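Long-range contact in glycosylation Associate Protein 1 (Streptococcus agalactiae serotype V, PDB 6OYC), which probably serves the accessory Sec system, which glycosylates and exports serine-rich surface adhesins, as a GT-B-like, possibly sugar-binding member of the Gap123 complex: residues I320-D325 against I428-I433. Residues are numbered along the deposited sequence; the frame is centred on the assembly and turned at random.
Sequences IYFVVD and IDISKI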
ATOM      1  N   ILE A 320       7.935 -22.005  -8.166  1.00 36.15           N
ATOM      2  CA  ILE A 320       7.357 -21.050  -9.103  1.00 38.95           C
ATOM      3  C   ILE A 320       6.179 -20.360  -8.427  1.00 39.10           C
ATOM      4  O   ILE A 320       5.271 -21.023  -7.903  1.00 39.55           O
ATOM      5  CB  ILE A 320       6.906 -21.742 -10.404  1.00 39.46           C
ATOM      6  CG1 ILE A 320       8.077 -22.455 -11.080  1.00 39.38           C
ATOM      7  CG2 ILE A 320       6.251 -20.731 -11.361  1.00 32.01           C
ATOM      8  CD1 ILE A 320       7.744 -23.003 -12.440  1.00 35.35           C
ATOM      9  N   TYR A 321       6.184 -19.031  -8.473  1.00 31.87           N
ATOM     10  CA  TYR A 321       5.135 -18.180  -7.914  1.00 34.77           C
ATOM     11  C   TYR A 321       4.266 -17.695  -9.073  1.00 33.08           C
ATOM     12  O   TYR A 321       4.682 -16.816  -9.832  1.00 32.49           O
ATOM     13  CB  TYR A 321       5.802 -17.019  -7.167  1.00 31.71           C
ATOM     14  CG  TYR A 321       4.941 -16.022  -6.405  1.00 36.95           C
ATOM     15  CD1 TYR A 321       4.360 -14.924  -7.051  1.00 31.17           C
ATOM     16  CD2 TYR A 321       4.792 -16.117  -5.023  1.00 33.66           C
ATOM     17  CE1 TYR A 321       3.603 -13.993  -6.334  1.00 33.36           C
ATOM     18  CE2 TYR A 321       4.045 -15.184  -4.307  1.00 30.58           C
ATOM     19  CZ  TYR A 321       3.448 -14.132  -4.969  1.00 31.79           C
ATOM     20  OH  TYR A 321       2.702 -13.207  -4.276  1.00 35.97           O
ATOM     21  N   PHE A 322       3.066 -18.269  -9.224  1.00 37.20           N
ATOM     22  CA  PHE A 322       2.265 -18.139 -10.449  1.00 36.50           C
ATOM     23  C   PHE A 322       0.983 -17.356 -10.181  1.00 33.96           C
ATOM     24  O   PHE A 322       0.032 -17.883  -9.582  1.00 30.53           O
ATOM     25  CB  PHE A 322       1.943 -19.521 -11.018  1.00 31.77           C
ATOM     26  CG  PHE A 322       1.467 -19.515 -12.460  1.00 38.11           C
ATOM     27  CD1 PHE A 322       0.272 -18.905 -12.824  1.00 37.96           C
ATOM     28  CD2 PHE A 322       2.195 -20.173 -13.448  1.00 43.74           C
ATOM     29  CE1 PHE A 322      -0.177 -18.941 -14.149  1.00 39.14           C
ATOM     30  CE2 PHE A 322       1.747 -20.207 -14.783  1.00 40.64           C
ATOM     31  CZ  PHE A 322       0.566 -19.583 -15.125  1.00 37.80           C
ATOM     32  N   VAL A 323       0.938 -16.119 -10.670  1.00 30.70           N
ATOM     33  CA  VAL A 323      -0.222 -15.257 -10.460  1.00 33.06           C
ATOM     34  C   VAL A 323      -1.329 -15.688 -11.409  1.00 35.85           C
ATOM     35  O   VAL A 323      -1.121 -15.748 -12.623  1.00 36.71           O
ATOM     36  CB  VAL A 323       0.151 -13.777 -10.673  1.00 35.08           C
ATOM     37  CG1 VAL A 323      -1.102 -12.862 -10.600  1.00 31.71           C
ATOM     38  CG2 VAL A 323       1.190 -13.340  -9.646  1.00 32.71           C
ATOM     39  N   VAL A 324      -2.515 -15.983 -10.863  1.00 35.72           N
ATOM     40  CA  VAL A 324      -3.626 -16.457 -11.693  1.00 34.82           C
ATOM     41  C   VAL A 324      -4.689 -15.387 -11.963  1.00 37.19           C
ATOM     42  O   VAL A 324      -5.545 -15.595 -12.838  1.00 39.52           O
ATOM     43  CB  VAL A 324      -4.275 -17.717 -11.079  1.00 38.99           C
ATOM     44  CG1 VAL A 324      -3.243 -18.844 -10.989  1.00 35.72           C
ATOM     45  CG2 VAL A 324      -4.886 -17.401  -9.701  1.00 36.58           C
ATOM     46  N   ASP A 325      -4.639 -14.242 -11.280  1.00 36.70           N
ATOM     47  CA  ASP A 325      -5.600 -13.163 -11.503  1.00 40.12           C
ATOM     48  C   ASP A 325      -5.608 -12.685 -12.955  1.00 40.37           C
ATOM     49  O   ASP A 325      -4.577 -12.632 -13.627  1.00 40.64           O
ATOM     50  CB  ASP A 325      -5.290 -11.971 -10.593  1.00 36.82           C
ATOM     51  CG  ASP A 325      -5.484 -12.298  -9.135  1.00 41.11           C
ATOM     52  OD1 ASP A 325      -6.448 -13.026  -8.797  1.00 51.18           O
ATOM     53  OD2 ASP A 325      -4.655 -11.859  -8.326  1.00 40.81           O
ATOM     54  N   ILE A 428       5.862 -15.984 -12.278  1.00 32.52           N
ATOM     55  CA  ILE A 428       5.108 -16.032 -13.529  1.00 35.30           C
ATOM     56  C   ILE A 428       3.831 -15.207 -13.383  1.00 33.70           C
ATOM     57  O   ILE A 428       2.961 -15.516 -12.553  1.00 29.59           O
ATOM     58  CB  ILE A 428       4.775 -17.466 -13.969  1.00 33.70           C
ATOM     59  CG1 ILE A 428       6.055 -18.235 -14.303  1.00 35.82           C
ATOM     60  CG2 ILE A 428       3.920 -17.416 -15.228  1.00 34.10           C
ATOM     61  CD1 ILE A 428       5.796 -19.621 -14.877  1.00 33.14           C
ATOM     62  N   ASP A 429       3.709 -14.178 -14.212  1.00 30.02           N
ATOM     63  CA  ASP A 429       2.480 -13.394 -14.304  1.00 34.45           C
ATOM     64  C   ASP A 429       2.283 -13.107 -15.788  1.00 36.22           C
ATOM     65  O   ASP A 429       2.959 -12.238 -16.354  1.00 35.01           O
ATOM     66  CB  ASP A 429       2.574 -12.117 -13.478  1.00 35.94           C
ATOM     67  CG  ASP A 429       1.230 -11.439 -13.292  1.00 37.73           C
ATOM     68  OD1 ASP A 429       0.266 -11.803 -14.014  1.00 36.01           O
ATOM     69  OD2 ASP A 429       1.148 -10.541 -12.417  1.00 35.56           O
ATOM     70  N   ILE A 430       1.381 -13.853 -16.422  1.00 35.45           N
ATOM     71  CA  ILE A 430       1.286 -13.859 -17.878  1.00 39.84           C
ATOM     72  C   ILE A 430       0.022 -13.166 -18.376  1.00 39.33           C
ATOM     73  O   ILE A 430      -0.249 -13.184 -19.579  1.00 38.67           O
ATOM     74  CB  ILE A 430       1.377 -15.283 -18.450  1.00 38.19           C
ATOM     75  CG1 ILE A 430       0.365 -16.208 -17.769  1.00 38.00           C
ATOM     76  CG2 ILE A 430       2.800 -15.829 -18.337  1.00 39.08           C
ATOM     77  CD1 ILE A 430       0.137 -17.484 -18.520  1.00 39.79           C
ATOM     78  N   SER A 431      -0.752 -12.543 -17.489  1.00 37.61           N
ATOM     79  CA  SER A 431      -1.914 -11.789 -17.930  1.00 35.09           C
ATOM     80  C   SER A 431      -1.464 -10.532 -18.669  1.00 33.47           C
ATOM     81  O   SER A 431      -0.289 -10.154 -18.646  1.00 34.89           O
ATOM     82  CB  SER A 431      -2.810 -11.428 -16.743  1.00 34.72           C
ATOM     83  OG  SER A 431      -2.440 -10.175 -16.187  1.00 38.92           O
ATOM     84  N   LYS A 432      -2.418  -9.862 -19.321  1.00 35.89           N
ATOM     85  CA  LYS A 432      -2.069  -8.623 -20.012  1.00 37.00           C
ATOM     86  C   LYS A 432      -1.866  -7.448 -19.076  1.00 36.12           C
ATOM     87  O   LYS A 432      -1.290  -6.451 -19.507  1.00 38.09           O
ATOM     88  CB  LYS A 432      -3.122  -8.243 -21.051  1.00 39.37           C
ATOM     89  CG  LYS A 432      -3.654  -9.408 -21.857  1.00 40.32           C
ATOM     90  CD  LYS A 432      -4.936  -9.004 -22.569  1.00 45.02           C
ATOM     91  CE  LYS A 432      -5.619 -10.210 -23.142  1.00 44.93           C
ATOM     92  NZ  LYS A 432      -5.217 -10.428 -24.545  1.00 54.72           N
ATOM     93  N   ILE A 433      -2.318  -7.531 -17.822  1.00 36.00           N
ATOM     94  CA  ILE A 433      -2.079  -6.476 -16.834  1.00 37.08           C
ATOM     95  C   ILE A 433      -1.423  -7.097 -15.606  1.00 36.43           C
ATOM     96  O   ILE A 433      -2.113  -7.406 -14.622  1.00 31.11           O
ATOM     97  CB  ILE A 433      -3.377  -5.750 -16.445  1.00 37.31           C
ATOM     98  CG1 ILE A 433      -4.217  -5.444 -17.685  1.00 37.62           C
ATOM     99  CG2 ILE A 433      -3.060  -4.459 -15.689  1.00 37.16           C
ATOM    100  CD1 ILE A 433      -5.632  -4.991 -17.375  1.00 37.64           C
TER
HETATM  101  O   HOH W   1      -1.001 -13.966 -14.554  1.00 39.06           O
HETATM  102  O   HOH W   2      -1.963 -10.710 -13.374  1.00 38.61           O
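In the six-stranded parallel sheet of the C-terminal Rossmann-like half of this GT-B-type protein, Phe322 on the inner strand 318-323 pairs with Ile428 on its neighbour, 426-428. Both backbone polar groups of Ile428 are used: its N donates almost straight to Tyr321 O (2.8 Å, 177° at the hydrogen), and its O accepts from Val323 N, which lies nearly on the line of the C=O bond. Phe322 CA also leans on that oxygen, a C-H...O contact of 3.4 Å.

On the side of the sheet bearing Phe322 and Ile428, the two side chains cross obliquely. With CG anti to the backbone N (chi1 -164°) and beside the carbonyl carbon, Phe322 sets its ring against Ile428, whose CG2 lies over one face, displaced toward the CD2-CE2 rim, in a CH-pi contact 3.9 Å from the ring centre. Ile428 CD1 reaches back to Ile320 CG2, while Ile430 CD1 comes up to Phe322 CZ. Helix 329-344 packs on Phe322 through Ser335 and Leu339, and helix 473-481 on Ile428 through Leu473 and Ile477.

Past this pair the two chains diverge, and water takes over from direct pairing. The Asp429 carboxylate lies against Val323, with CG 3.7 Å from Val323 CB. Its OD1 accepts from two waters: one also donates to Val323 O and accepts from Ser431 N; the other donates to Asp325 O and accepts from Ser431 OG. That hydroxyl oxygen in turn takes Ile433 N in an ST turn. OD2 accepts from Asp435 N, just ahead of helix 436-445. The buried carboxylate thus receives two water donors on OD1 and one backbone N-H on OD2, which would probably help stabilise its negative charge where the two chains separate.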